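Local coordinates for MW1564 protein (PDB 3NTV) that probably transfers a methyl group from S-adenosylmethionine to hydroxyl groups of catechol-like substrates, as a putative caffeoyl-CoA O-methyltransferase with a Rossmann fold, at residues Asn50-Val55 and Thr80-Ser85; Arg57-Leu62 and Asn220-Leu225; Val72-Glu77 and Asp95-Thr100; Glu136-Lys141 and Glu160-Leu165. All blocks are in the same frame, centred on the assembly; numbering follows the deposited sequence.

Interaction 1. Residues Asn50-Val55 and Thr80-Ser85; sequences NEVPIV and TAIGYS. With SO4 (sulfate ion), chain C.
I54 lays its CD1 methyl over the centre of the Y84 ring, a CH-pi contact with the carbon 3.6 Å from the ring centroid and 7° off the normal. The extended ethyl branch makes this possible: CG1 stands between the backbone N and the carbonyl carbon (chi1 66°), and CD1 then swings out across the ring face. The other branch, CG2, packs on I82 CG1 at 3.8 Å. V52 belongs to the same close-packed part; its CG1 lies against I82 CG2 and presses on A81 CB at 3.4 Å, tighter than usual van der Waals contact. The phenol end of Y84 is fixed farther off, by hydrogen bonds to E41 and R44 of the same chain. Residues 80-83 form the turn after strand 74-78, and Y84 and S85 begin helix 84-90; this glycine-containing loop lines the cofactor site in class I methyltransferases and here folds round a sulfate, probably from the crystallisation liquor. Backbone N-H groups grip the ion from both segments: V55 N gives a nearly straight bond to O4 (3.1 Å, 167°), while A81 N reaches O3 (3.0 Å) and I82 N and Y84 N share O2. S85 N holds O1 at 2.7 Å. T80 OG1 accepts from G83 N at 2.9 Å, an ST motif that braces the turn. By contrast, the exposed P53 ring brings CD only to 4.2 Å from A81 CB.

Interaction 2. Residues Arg57-Leu62 and Asn220-Leu225; sequences RLTLDL and NIDDGL
T59 and D222 bury the most surface here, and one carboxylate oxygen joins them. D222 OD2 takes a hydrogen bond from T59 OG1 at 2.6 Å, through its anti lone pair, and a weaker, bent one from T59 N at 2.9 Å (128°). With CG beside the backbone N (chi1 -62°), the aspartate carries its carboxylate up to the first turn of helix 57-70, where backbone N-H groups have no helical partner before them. The other oxygen, OD1, is linked to L58 N by a bridging water. A second water donates to T59 OG1 and accepts from D223 N, so the threonine hydroxyl is held from two directions. L225, the third large contributor, is apolar: its CD2 packs against L62 CD2 at 3.7 Å, while its CD1 lies 3.9 Å from T59 CG2. I221 completes the patch; its CD1 comes within 3.6 Å of T59 OG1, and its side chain crosses that of L62 at about a right angle. Beyond the contact, I221 meets I221 of the second subunit and L58 meets N220 of that subunit, which puts this region at the dimer interface. D222 and D223 occupy the corners of a type II' turn from I221 to G224, closed by G224 N bonding to I221 O at 2.8 Å; strands 214-219 and 225-230 thus form a beta hairpin whose tip meets the N-terminal end of helix 57-70.

Interaction 3. Residues Val72-Glu77 and Asp95-Thr100; sequences VKNILE and DIHVTT
Strands 74-78 and 97-102 are the two parallel strands of a beta-alpha-beta unit whose connecting helix is 84-90, and they pair in register with I75 beside V98 and L76 beside T99. Alternating backbone bonds join them: H97 N to K73 O (2.8 Å), I75 N to H97 O (2.9 Å), T99 N to I75 O and E77 N to T99 O, all nearly straight. On the face of I75 and V98, I75 CD1 meets I96 CG2 at 3.9 Å, and F89 of helix 84-90 packs over both I75 and V98. E77 stays extended beyond CG and, in the conformer described, uses the anti lone pair of OE2 to take the T100 hydroxyl at 2.7 Å; S86 binds the same oxygen and S85 probably the other, which would restrain the carboxylate. On the opposite face L76 CD1 touches T99 CG2 at 3.7 Å. At the N-terminal ends of the two strands K73, bent at chi2 (-55°), curls so that NZ bridges to D95 OD2 at 2.9 Å, a carboxylate that S93 also holds. Such a right-handed crossover opens the Rossmann-like sheet of class I methyltransferases, with the acidic strand end beside the probable cofactor pocket.

Interaction 4. Residues Glu136-Lys141 and Glu160-Leu165; sequences ENVNDK and EIYTPL
V138 sets its CG2 methyl against the edge of the Y162 ring, where the short, weakly bonded helix 135-138 and the end of helix 155-162 meet on one face of the Rossmann-like sheet. Apolar contacts carry the junction. The methyl lies near the ring plane, closest to CE1 at 3.6 Å, and the two side chains cross at about a right angle. Placed between the backbone N and the carbonyl carbon, CG2 also meets L165 CD1 at 3.9 Å. L165 has the largest buried area of the contact: both methyls of its fork rest against N139, with CD1 3.9 Å from N139 CA and CD2 3.7 Å from N139 CB. One face of the Y162 ring is covered from within its own helix by I161 CG2, and the ring also touches L76 and I78 of strand 74-78 and I101 of strand 97-102.

Polar contacts lie within the segments or lead out of them, and no hydrogen bond spans the two. Y162 OH binds the carbonyl of A131, which anchors the ring's outer end, and D140 forms a salt bridge with R125. L165 N bonds to Y162 O at 2.9 Å, as in the 3-10 turn 163-165. In the other segment N139 ND2 donates to E136 OE1 at 3.1 Å, approaching from above the carboxylate plane, 59° out of it.

How the interactions relate
From the N terminus, the loop 50-55 meets the turn 80-85 and interaction 1 closes a loop of 24 residues that contains helix 57-70 and strand 74-78. Interaction 2 begins within that loop and closes only near the C terminus, so the two cross. Interaction 3 crosses interaction 1 as well, since 72-77 precedes 80-85 and 95-100 follows it; the two touch where T80 packs on T100. Interaction 4 follows in series, and interactions 3 and 4 both lie within the long span of interaction 2. L60 packs on Y84 and V55, tying interaction 2 to interaction 1, while V138 and Y162 rest on T99 and L76, joining interaction 4 to the sheet.

Interaction 1. Residues Asn50-Val55 and Thr80-Ser85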
loop_
_atom_site.group_PDB
_atom_site.type_symbol
_atom_site.label_atom_id
_atom_site.label_comp_id
_atom_site.label_asym_id
_atom_site.label_seq_id
_atom_site.Cartn_x
_atom_site.Cartn_y
_atom_site.Cartn_z
ATOM N N ASN A 50 -26.481 -1.781 -10.023
ATOM C CA ASN A 50 -27.416 -2.294 -9.012
ATOM C C ASN A 50 -27.254 -1.803 -7.565
ATOM O O ASN A 50 -27.831 -2.412 -6.656
ATOM C CB ASN A 50 -27.481 -3.827 -9.083
ATOM C CG ASN A 50 -27.893 -4.345 -10.441
ATOM O OD1 ASN A 50 -27.055 -4.697 -11.279
ATOM N ND2 ASN A 50 -29.195 -4.363 -10.702
ATOM N N GLU A 51 -26.509 -0.694 -7.348
ATOM C CA GLU A 51 -26.254 -0.091 -6.022
ATOM C C GLU A 51 -25.647 -1.131 -5.074
ATOM O O GLU A 51 -26.054 -1.256 -3.913
ATOM C CB GLU A 51 -27.535 0.539 -5.416
ATOM C CG GLU A 51 -28.203 1.603 -6.270
ATOM C CD GLU A 51 -29.703 1.709 -6.066
ATOM O OE1 GLU A 51 -30.129 2.191 -4.991
ATOM O OE2 GLU A 51 -30.455 1.307 -6.984
ATOM N N VAL A 52 -24.720 -1.935 -5.611
ATOM C CA VAL A 52 -24.054 -2.976 -4.853
ATOM C C VAL A 52 -22.644 -2.458 -4.560
ATOM O O VAL A 52 -21.915 -2.115 -5.491
ATOM C CB VAL A 52 -24.041 -4.346 -5.588
ATOM C CG1 VAL A 52 -23.398 -5.408 -4.721
ATOM C CG2 VAL A 52 -25.448 -4.783 -5.991
ATOM N N PRO A 53 -22.248 -2.330 -3.288
ATOM C CA PRO A 53 -20.891 -1.829 -3.024
ATOM C C PRO A 53 -19.843 -2.915 -3.277
ATOM O O PRO A 53 -20.007 -4.020 -2.781
ATOM C CB PRO A 53 -20.945 -1.441 -1.544
ATOM C CG PRO A 53 -21.965 -2.355 -0.947
ATOM C CD PRO A 53 -22.958 -2.680 -2.038
ATOM N N ILE A 54 -18.825 -2.641 -4.088
ATOM C CA ILE A 54 -17.719 -3.596 -4.260
ATOM C C ILE A 54 -16.438 -2.890 -3.866
ATOM O O ILE A 54 -16.393 -1.663 -3.897
ATOM C CB ILE A 54 -17.596 -4.428 -5.575
ATOM C CG1 ILE A 54 -17.302 -3.567 -6.822
ATOM C CG2 ILE A 54 -18.777 -5.410 -5.752
ATOM C CD1 ILE A 54 -16.611 -4.292 -7.956
ATOM N N VAL A 55 -15.412 -3.661 -3.475
ATOM C CA VAL A 55 -14.105 -3.120 -3.090
ATOM C C VAL A 55 -13.555 -2.265 -4.254
ATOM O O VAL A 55 -13.694 -2.661 -5.413
ATOM C CB VAL A 55 -13.145 -4.290 -2.719
ATOM C CG1 VAL A 55 -11.749 -3.786 -2.356
ATOM C CG2 VAL A 55 -13.729 -5.126 -1.577
ATOM N N THR A 80 -19.432 -9.528 2.212
ATOM C CA THR A 80 -19.318 -9.474 0.771
ATOM C C THR A 80 -20.595 -8.953 0.150
ATOM O O THR A 80 -21.688 -9.122 0.699
ATOM C CB THR A 80 -18.906 -10.816 0.163
ATOM O OG1 THR A 80 -18.533 -10.552 -1.186
ATOM C CG2 THR A 80 -20.009 -11.895 0.232
ATOM N N ALA A 81 -20.443 -8.310 -0.990
ATOM C CA ALA A 81 -21.580 -7.844 -1.733
ATOM C C ALA A 81 -21.939 -8.923 -2.768
ATOM O O ALA A 81 -23.060 -9.435 -2.743
ATOM C CB ALA A 81 -21.248 -6.541 -2.399
ATOM N N ILE A 82 -20.991 -9.310 -3.640
ATOM C CA ILE A 82 -21.268 -10.305 -4.680
ATOM C C ILE A 82 -20.179 -11.395 -4.826
ATOM O O ILE A 82 -20.190 -12.111 -5.825
ATOM C CB ILE A 82 -21.524 -9.593 -6.048
ATOM C CG1 ILE A 82 -20.265 -8.824 -6.559
ATOM C CG2 ILE A 82 -22.790 -8.731 -6.017
ATOM C CD1 ILE A 82 -20.358 -8.167 -7.984
ATOM N N GLY A 83 -19.249 -11.479 -3.874
ATOM C CA GLY A 83 -18.144 -12.440 -3.942
ATOM C C GLY A 83 -16.993 -11.949 -4.805
ATOM O O GLY A 83 -16.070 -12.702 -5.114
ATOM N N TYR A 84 -17.025 -10.664 -5.194
ATOM C CA TYR A 84 -16.002 -10.098 -6.067
ATOM C C TYR A 84 -14.601 -10.170 -5.452
ATOM O O TYR A 84 -13.681 -10.697 -6.084
ATOM C CB TYR A 84 -16.410 -8.669 -6.467
ATOM C CG TYR A 84 -15.332 -7.883 -7.166
ATOM C CD1 TYR A 84 -15.156 -7.975 -8.542
ATOM C CD2 TYR A 84 -14.520 -7.000 -6.459
ATOM C CE1 TYR A 84 -14.173 -7.228 -9.194
ATOM C CE2 TYR A 84 -13.536 -6.254 -7.096
ATOM C CZ TYR A 84 -13.364 -6.371 -8.466
ATOM O OH TYR A 84 -12.411 -5.601 -9.085
ATOM N N SER A 85 -14.427 -9.687 -4.207
ATOM C CA SER A 85 -13.082 -9.746 -3.639
ATOM C C SER A 85 -12.618 -11.172 -3.412
ATOM O O SER A 85 -11.443 -11.453 -3.667
ATOM C CB SER A 85 -12.966 -8.926 -2.357
ATOM O OG SER A 85 -13.861 -9.456 -1.398
HETATM S S SO4 C . -17.106 -7.708 -2.756
HETATM O O1 SO4 C . -16.186 -8.798 -2.350
HETATM O O2 SO4 C . -18.102 -8.282 -3.648
HETATM O O3 SO4 C . -17.769 -7.167 -1.542
HETATM O O4 SO4 C . -16.290 -6.629 -3.343
#

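Interaction 2. Residues Arg57-Leu62 and Asn220-Leu225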
loop_
_atom_site.group_PDB
_atom_site.type_symbol
_atom_site.label_atom_id
_atom_site.label_comp_id
_atom_site.label_asym_id
_atom_site.label_seq_id
_atom_site.Cartn_x
_atom_site.Cartn_y
_atom_site.Cartn_z
ATOM N N ARG A 57 -11.024 -0.677 -6.997
ATOM C CA ARG A 57 -9.984 -1.283 -7.805
ATOM C C ARG A 57 -8.555 -1.129 -7.276
ATOM O O ARG A 57 -7.826 -2.118 -7.216
ATOM C CB ARG A 57 -10.072 -0.805 -9.264
ATOM C CG ARG A 57 -9.033 -1.464 -10.176
ATOM C CD ARG A 57 -9.281 -2.972 -10.340
ATOM N NE ARG A 57 -8.208 -3.622 -11.093
ATOM C CZ ARG A 57 -8.183 -3.751 -12.413
ATOM N NH1 ARG A 57 -9.174 -3.266 -13.154
ATOM N NH2 ARG A 57 -7.157 -4.341 -13.006
ATOM N N LEU A 58 -8.136 0.101 -6.945
ATOM C CA LEU A 58 -6.749 0.274 -6.500
ATOM C C LEU A 58 -6.510 -0.381 -5.149
ATOM O O LEU A 58 -5.444 -0.953 -4.920
ATOM C CB LEU A 58 -6.328 1.759 -6.511
ATOM C CG LEU A 58 -6.368 2.419 -7.911
ATOM C CD1 LEU A 58 -5.944 3.876 -7.832
ATOM C CD2 LEU A 58 -5.479 1.680 -8.920
ATOM N N THR A 59 -7.524 -0.346 -4.280
ATOM C CA THR A 59 -7.441 -1.022 -2.959
ATOM C C THR A 59 -7.299 -2.536 -3.186
ATOM O O THR A 59 -6.440 -3.185 -2.583
ATOM C CB THR A 59 -8.742 -0.752 -2.176
ATOM O OG1 THR A 59 -8.721 0.634 -1.779
ATOM C CG2 THR A 59 -8.873 -1.648 -0.940
ATOM N N LEU A 60 -8.147 -3.098 -4.043
ATOM C CA LEU A 60 -8.085 -4.528 -4.343
ATOM C C LEU A 60 -6.731 -4.907 -4.897
ATOM O O LEU A 60 -6.157 -5.891 -4.460
ATOM C CB LEU A 60 -9.185 -4.912 -5.344
ATOM C CG LEU A 60 -9.101 -6.347 -5.814
ATOM C CD1 LEU A 60 -9.816 -7.273 -4.843
ATOM C CD2 LEU A 60 -9.573 -6.462 -7.240
ATOM N N ASP A 61 -6.197 -4.125 -5.850
ATOM C CA ASP A 61 -4.914 -4.481 -6.442
ATOM C C ASP A 61 -3.727 -4.398 -5.477
ATOM O O ASP A 61 -2.806 -5.208 -5.564
ATOM C CB ASP A 61 -4.707 -3.746 -7.759
ATOM C CG ASP A 61 -5.614 -4.265 -8.872
ATOM O OD1 ASP A 61 -6.199 -5.374 -8.713
ATOM O OD2 ASP A 61 -5.710 -3.597 -9.907
ATOM N N LEU A 62 -3.815 -3.506 -4.494
ATOM C CA LEU A 62 -2.821 -3.462 -3.434
ATOM C C LEU A 62 -2.917 -4.733 -2.572
ATOM O O LEU A 62 -1.885 -5.340 -2.266
ATOM C CB LEU A 62 -3.001 -2.222 -2.536
ATOM C CG LEU A 62 -2.130 -2.200 -1.253
ATOM C CD1 LEU A 62 -0.614 -2.216 -1.583
ATOM C CD2 LEU A 62 -2.409 -0.924 -0.462
ATOM N N ASN A 220 -4.591 6.921 2.567
ATOM C CA ASN A 220 -5.759 7.644 2.047
ATOM C C ASN A 220 -5.909 7.368 0.559
ATOM O O ASN A 220 -5.607 8.207 -0.310
ATOM C CB ASN A 220 -5.749 9.148 2.372
ATOM C CG ASN A 220 -4.548 9.875 1.850
ATOM O OD1 ASN A 220 -3.444 9.328 1.794
ATOM N ND2 ASN A 220 -4.753 11.108 1.413
ATOM N N ILE A 221 -6.290 6.140 0.273
ATOM C CA ILE A 221 -6.598 5.660 -1.063
ATOM C C ILE A 221 -8.035 5.224 -0.993
ATOM O O ILE A 221 -8.438 4.620 0.006
ATOM C CB ILE A 221 -5.692 4.498 -1.568
ATOM C CG1 ILE A 221 -5.650 3.267 -0.618
ATOM C CG2 ILE A 221 -4.315 5.009 -1.956
ATOM C CD1 ILE A 221 -5.360 1.914 -1.356
ATOM N N ASP A 222 -8.826 5.563 -2.028
ATOM C CA ASP A 222 -10.221 5.122 -2.119
ATOM C C ASP A 222 -11.000 5.488 -0.830
ATOM O O ASP A 222 -11.023 6.662 -0.463
ATOM C CB ASP A 222 -10.246 3.596 -2.446
ATOM C CG ASP A 222 -9.609 3.243 -3.783
ATOM O OD1 ASP A 222 -9.797 4.010 -4.758
ATOM O OD2 ASP A 222 -8.977 2.171 -3.874
ATOM N N ASP A 223 -11.554 4.500 -0.112
ATOM C CA ASP A 223 -12.313 4.731 1.122
ATOM C C ASP A 223 -11.453 4.749 2.375
ATOM O O ASP A 223 -12.001 4.823 3.477
ATOM C CB ASP A 223 -13.365 3.620 1.255
ATOM C CG ASP A 223 -14.424 3.655 0.184
ATOM O OD1 ASP A 223 -14.861 4.767 -0.172
ATOM O OD2 ASP A 223 -14.818 2.567 -0.295
ATOM N N GLY A 224 -10.137 4.628 2.207
ATOM C CA GLY A 224 -9.200 4.560 3.323
ATOM C C GLY A 224 -8.888 3.102 3.629
ATOM O O GLY A 224 -9.802 2.268 3.651
ATOM N N LEU A 225 -7.602 2.767 3.828
ATOM C CA LEU A 225 -7.197 1.391 4.098
ATOM C C LEU A 225 -6.191 1.335 5.234
ATOM O O LEU A 225 -5.332 2.213 5.324
ATOM C CB LEU A 225 -6.570 0.788 2.808
ATOM C CG LEU A 225 -6.340 -0.739 2.802
ATOM C CD1 LEU A 225 -7.666 -1.490 2.759
ATOM C CD2 LEU A 225 -5.500 -1.158 1.605
HETATM O O HOH W 1 -9.724 2.490 -7.079
HETATM O O HOH W 2 -10.734 1.474 -0.078
#

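Interaction 3. Residues Val72-Glu77 and Asp95-Thr100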
loop_
_atom_site.group_PDB
_atom_site.type_symbol
_atom_site.label_atom_id
_atom_site.label_comp_id
_atom_site.label_asym_id
_atom_site.label_seq_id
_atom_site.Cartn_x
_atom_site.Cartn_y
_atom_site.Cartn_z
ATOM N N VAL A 72 0.222 -15.481 1.041
ATOM C CA VAL A 72 -1.030 -15.734 1.736
ATOM C C VAL A 72 -1.754 -16.893 1.085
ATOM O O VAL A 72 -1.912 -16.931 -0.133
ATOM C CB VAL A 72 -1.884 -14.436 1.727
ATOM C CG1 VAL A 72 -3.337 -14.700 2.126
ATOM C CG2 VAL A 72 -1.263 -13.390 2.641
ATOM N N LYS A 73 -2.200 -17.850 1.920
ATOM C CA LYS A 73 -2.925 -19.009 1.440
ATOM C C LYS A 73 -4.354 -19.032 1.973
ATOM O O LYS A 73 -5.251 -19.397 1.230
ATOM C CB LYS A 73 -2.201 -20.322 1.829
ATOM C CG LYS A 73 -0.780 -20.470 1.229
ATOM C CD LYS A 73 -0.750 -20.343 -0.279
ATOM C CE LYS A 73 0.671 -20.442 -0.794
ATOM N NZ LYS A 73 0.742 -20.149 -2.249
ATOM N N ASN A 74 -4.560 -18.697 3.261
ATOM C CA ASN A 74 -5.889 -18.779 3.875
ATOM C C ASN A 74 -6.355 -17.406 4.250
ATOM O O ASN A 74 -5.714 -16.730 5.061
ATOM C CB ASN A 74 -5.836 -19.667 5.131
ATOM C CG ASN A 74 -5.662 -21.144 4.862
ATOM O OD1 ASN A 74 -6.045 -21.678 3.814
ATOM N ND2 ASN A 74 -5.222 -21.862 5.882
ATOM N N ILE A 75 -7.497 -16.993 3.675
ATOM C CA ILE A 75 -8.063 -15.664 3.927
ATOM C C ILE A 75 -9.419 -15.784 4.601
ATOM O O ILE A 75 -10.236 -16.606 4.187
ATOM C CB ILE A 75 -8.187 -14.871 2.595
ATOM C CG1 ILE A 75 -6.806 -14.725 1.918
ATOM C CG2 ILE A 75 -8.828 -13.494 2.785
ATOM C CD1 ILE A 75 -6.887 -14.387 0.436
ATOM N N LEU A 76 -9.694 -14.888 5.559
ATOM C CA LEU A 76 -11.017 -14.791 6.191
ATOM C C LEU A 76 -11.534 -13.401 5.889
ATOM O O LEU A 76 -10.858 -12.419 6.204
ATOM C CB LEU A 76 -10.924 -15.006 7.719
ATOM C CG LEU A 76 -12.243 -14.810 8.507
ATOM C CD1 LEU A 76 -13.285 -15.827 8.095
ATOM C CD2 LEU A 76 -11.976 -14.947 10.013
ATOM N N GLU A 77 -12.717 -13.309 5.278
ATOM C CA GLU A 77 -13.328 -12.022 4.946
ATOM C C GLU A 77 -14.616 -11.879 5.712
ATOM O O GLU A 77 -15.396 -12.839 5.818
ATOM C CB GLU A 77 -13.690 -11.916 3.459
ATOM C CG GLU A 77 -12.596 -12.202 2.459
ATOM C CD GLU A 77 -13.123 -12.038 1.046
ATOM O OE1 GLU A 77 -12.558 -11.220 0.295
ATOM O OE2 GLU A 77 -14.152 -12.666 0.716
ATOM N N ASP A 95 -3.967 -22.608 -4.843
ATOM C CA ASP A 95 -3.864 -23.040 -3.444
ATOM C C ASP A 95 -4.435 -22.025 -2.434
ATOM O O ASP A 95 -4.323 -22.226 -1.216
ATOM C CB ASP A 95 -2.431 -23.459 -3.086
ATOM C CG ASP A 95 -1.363 -22.411 -3.281
ATOM O OD1 ASP A 95 -1.714 -21.254 -3.595
ATOM O OD2 ASP A 95 -0.171 -22.741 -3.089
ATOM N N ILE A 96 -5.051 -20.945 -2.931
ATOM C CA ILE A 96 -5.648 -19.956 -2.014
ATOM C C ILE A 96 -7.034 -20.401 -1.620
ATOM O O ILE A 96 -7.812 -20.847 -2.460
ATOM C CB ILE A 96 -5.646 -18.527 -2.606
ATOM C CG1 ILE A 96 -4.206 -17.977 -2.560
ATOM C CG2 ILE A 96 -6.619 -17.558 -1.850
ATOM C CD1 ILE A 96 -3.975 -16.751 -3.410
ATOM N N HIS A 97 -7.338 -20.258 -0.341
ATOM C CA HIS A 97 -8.650 -20.542 0.217
ATOM C C HIS A 97 -9.216 -19.248 0.768
ATOM O O HIS A 97 -8.527 -18.556 1.504
ATOM C CB HIS A 97 -8.547 -21.574 1.375
ATOM C CG HIS A 97 -9.800 -21.606 2.209
ATOM N ND1 HIS A 97 -10.908 -22.328 1.805
ATOM C CD2 HIS A 97 -10.132 -20.871 3.304
ATOM C CE1 HIS A 97 -11.859 -22.057 2.690
ATOM N NE2 HIS A 97 -11.440 -21.168 3.601
ATOM N N VAL A 98 -10.509 -18.987 0.539
ATOM C CA VAL A 98 -11.155 -17.821 1.130
ATOM C C VAL A 98 -12.418 -18.292 1.861
ATOM O O VAL A 98 -13.259 -18.978 1.263
ATOM C CB VAL A 98 -11.539 -16.748 0.072
ATOM C CG1 VAL A 98 -12.163 -15.515 0.751
ATOM C CG2 VAL A 98 -10.329 -16.343 -0.778
ATOM N N THR A 99 -12.544 -17.912 3.136
ATOM C CA THR A 99 -13.763 -18.101 3.907
ATOM C C THR A 99 -14.390 -16.699 3.992
ATOM O O THR A 99 -13.718 -15.750 4.435
ATOM C CB THR A 99 -13.498 -18.694 5.293
ATOM O OG1 THR A 99 -13.143 -20.069 5.127
ATOM C CG2 THR A 99 -14.758 -18.673 6.174
ATOM N N THR A 100 -15.657 -16.578 3.546
ATOM C CA THR A 100 -16.378 -15.301 3.577
ATOM C C THR A 100 -17.654 -15.430 4.396
ATOM O O THR A 100 -18.488 -16.289 4.102
ATOM C CB THR A 100 -16.680 -14.789 2.149
ATOM O OG1 THR A 100 -15.510 -14.854 1.348
ATOM C CG2 THR A 100 -17.170 -13.356 2.141
HETATM O O HOH W 3 -5.111 -22.706 1.363
#

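Interaction 4. Residues Glu136-Lys141 and Glu160-Leu165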
loop_
_atom_site.group_PDB
_atom_site.type_symbol
_atom_site.label_atom_id
_atom_site.label_comp_id
_atom_site.label_asym_id
_atom_site.label_seq_id
_atom_site.Cartn_x
_atom_site.Cartn_y
_atom_site.Cartn_z
ATOM N N GLU A 136 -17.162 -20.653 15.609
ATOM C CA GLU A 136 -17.116 -22.113 15.548
ATOM C C GLU A 136 -17.318 -22.707 14.146
ATOM O O GLU A 136 -17.123 -23.908 13.955
ATOM C CB GLU A 136 -18.142 -22.717 16.544
ATOM C CG GLU A 136 -17.757 -22.526 18.006
ATOM C CD GLU A 136 -16.399 -23.042 18.458
ATOM O OE1 GLU A 136 -15.972 -24.132 18.003
ATOM O OE2 GLU A 136 -15.770 -22.357 19.297
ATOM N N ASN A 137 -17.717 -21.880 13.174
ATOM C CA ASN A 137 -17.912 -22.334 11.799
ATOM C C ASN A 137 -16.702 -22.026 10.927
ATOM O O ASN A 137 -16.636 -22.505 9.799
ATOM C CB ASN A 137 -19.192 -21.761 11.213
ATOM C CG ASN A 137 -20.411 -22.275 11.945
ATOM O OD1 ASN A 137 -20.497 -23.458 12.295
ATOM N ND2 ASN A 137 -21.343 -21.385 12.254
ATOM N N VAL A 138 -15.757 -21.238 11.449
ATOM C CA VAL A 138 -14.554 -20.859 10.674
ATOM C C VAL A 138 -13.239 -21.190 11.366
ATOM O O VAL A 138 -12.166 -20.938 10.802
ATOM C CB VAL A 138 -14.614 -19.353 10.267
ATOM C CG1 VAL A 138 -15.932 -19.000 9.568
ATOM C CG2 VAL A 138 -14.351 -18.414 11.451
ATOM N N ASN A 139 -13.297 -21.732 12.589
ATOM C CA ASN A 139 -12.088 -22.013 13.353
ATOM C C ASN A 139 -11.399 -23.350 13.020
ATOM O O ASN A 139 -10.615 -23.838 13.837
ATOM C CB ASN A 139 -12.361 -21.891 14.847
ATOM C CG ASN A 139 -13.312 -22.937 15.389
ATOM O OD1 ASN A 139 -14.011 -23.630 14.646
ATOM N ND2 ASN A 139 -13.333 -23.067 16.703
ATOM N N ASP A 140 -11.648 -23.908 11.827
ATOM C CA ASP A 140 -11.024 -25.143 11.353
ATOM C C ASP A 140 -9.683 -24.839 10.648
ATOM O O ASP A 140 -8.999 -25.748 10.198
ATOM C CB ASP A 140 -11.969 -25.898 10.398
ATOM C CG ASP A 140 -12.467 -25.088 9.202
ATOM O OD1 ASP A 140 -12.860 -23.921 9.397
ATOM O OD2 ASP A 140 -12.460 -25.628 8.072
ATOM N N LYS A 141 -9.341 -23.557 10.507
ATOM C CA LYS A 141 -8.126 -23.141 9.820
ATOM C C LYS A 141 -7.427 -22.063 10.597
ATOM O O LYS A 141 -8.055 -21.356 11.402
ATOM C CB LYS A 141 -8.494 -22.537 8.445
ATOM C CG LYS A 141 -8.975 -23.553 7.431
ATOM C CD LYS A 141 -9.638 -22.877 6.256
ATOM C CE LYS A 141 -10.409 -23.857 5.407
ATOM N NZ LYS A 141 -9.521 -24.839 4.726
ATOM N N GLU A 160 -11.737 -8.554 17.559
ATOM C CA GLU A 160 -11.433 -9.332 18.774
ATOM C C GLU A 160 -11.804 -10.819 18.642
ATOM O O GLU A 160 -11.046 -11.680 19.086
ATOM C CB GLU A 160 -12.147 -8.727 20.001
ATOM C CG GLU A 160 -11.701 -7.319 20.359
ATOM C CD GLU A 160 -12.517 -6.648 21.448
ATOM O OE1 GLU A 160 -13.765 -6.754 21.419
ATOM O OE2 GLU A 160 -11.907 -5.970 22.305
ATOM N N ILE A 161 -12.949 -11.123 18.006
ATOM C CA ILE A 161 -13.415 -12.507 17.844
ATOM C C ILE A 161 -12.510 -13.348 16.944
ATOM O O ILE A 161 -12.222 -14.497 17.274
ATOM C CB ILE A 161 -14.891 -12.566 17.329
ATOM C CG1 ILE A 161 -15.895 -12.015 18.369
ATOM C CG2 ILE A 161 -15.313 -13.984 16.887
ATOM C CD1 ILE A 161 -17.297 -11.698 17.762
ATOM N N TYR A 162 -12.100 -12.787 15.778
ATOM C CA TYR A 162 -11.430 -13.566 14.745
ATOM C C TYR A 162 -9.912 -13.548 14.716
ATOM O O TYR A 162 -9.320 -14.524 14.250
ATOM C CB TYR A 162 -12.034 -13.248 13.349
ATOM C CG TYR A 162 -13.503 -13.623 13.259
ATOM C CD1 TYR A 162 -13.900 -14.959 13.165
ATOM C CD2 TYR A 162 -14.499 -12.654 13.374
ATOM C CE1 TYR A 162 -15.248 -15.312 13.129
ATOM C CE2 TYR A 162 -15.854 -12.998 13.348
ATOM C CZ TYR A 162 -16.222 -14.332 13.225
ATOM O OH TYR A 162 -17.544 -14.698 13.153
ATOM N N THR A 163 -9.286 -12.496 15.271
ATOM C CA THR A 163 -7.818 -12.418 15.318
ATOM C C THR A 163 -7.132 -13.557 16.047
ATOM O O THR A 163 -6.061 -13.925 15.603
ATOM C CB THR A 163 -7.289 -11.037 15.654
ATOM O OG1 THR A 163 -7.803 -10.602 16.907
ATOM C CG2 THR A 163 -7.575 -10.030 14.566
ATOM N N PRO A 164 -7.721 -14.228 17.064
ATOM C CA PRO A 164 -7.056 -15.417 17.628
ATOM C C PRO A 164 -6.784 -16.516 16.578
ATOM O O PRO A 164 -5.941 -17.391 16.807
ATOM C CB PRO A 164 -8.085 -15.927 18.656
ATOM C CG PRO A 164 -8.830 -14.715 19.069
ATOM C CD PRO A 164 -8.998 -13.962 17.771
ATOM N N LEU A 165 -7.504 -16.493 15.424
ATOM C CA LEU A 165 -7.326 -17.470 14.341
ATOM C C LEU A 165 -6.279 -17.013 13.317
ATOM O O LEU A 165 -6.061 -17.711 12.327
ATOM C CB LEU A 165 -8.644 -17.691 13.595
ATOM C CG LEU A 165 -9.845 -18.121 14.419
ATOM C CD1 LEU A 165 -11.045 -18.242 13.531
ATOM C CD2 LEU A 165 -9.567 -19.457 15.101
#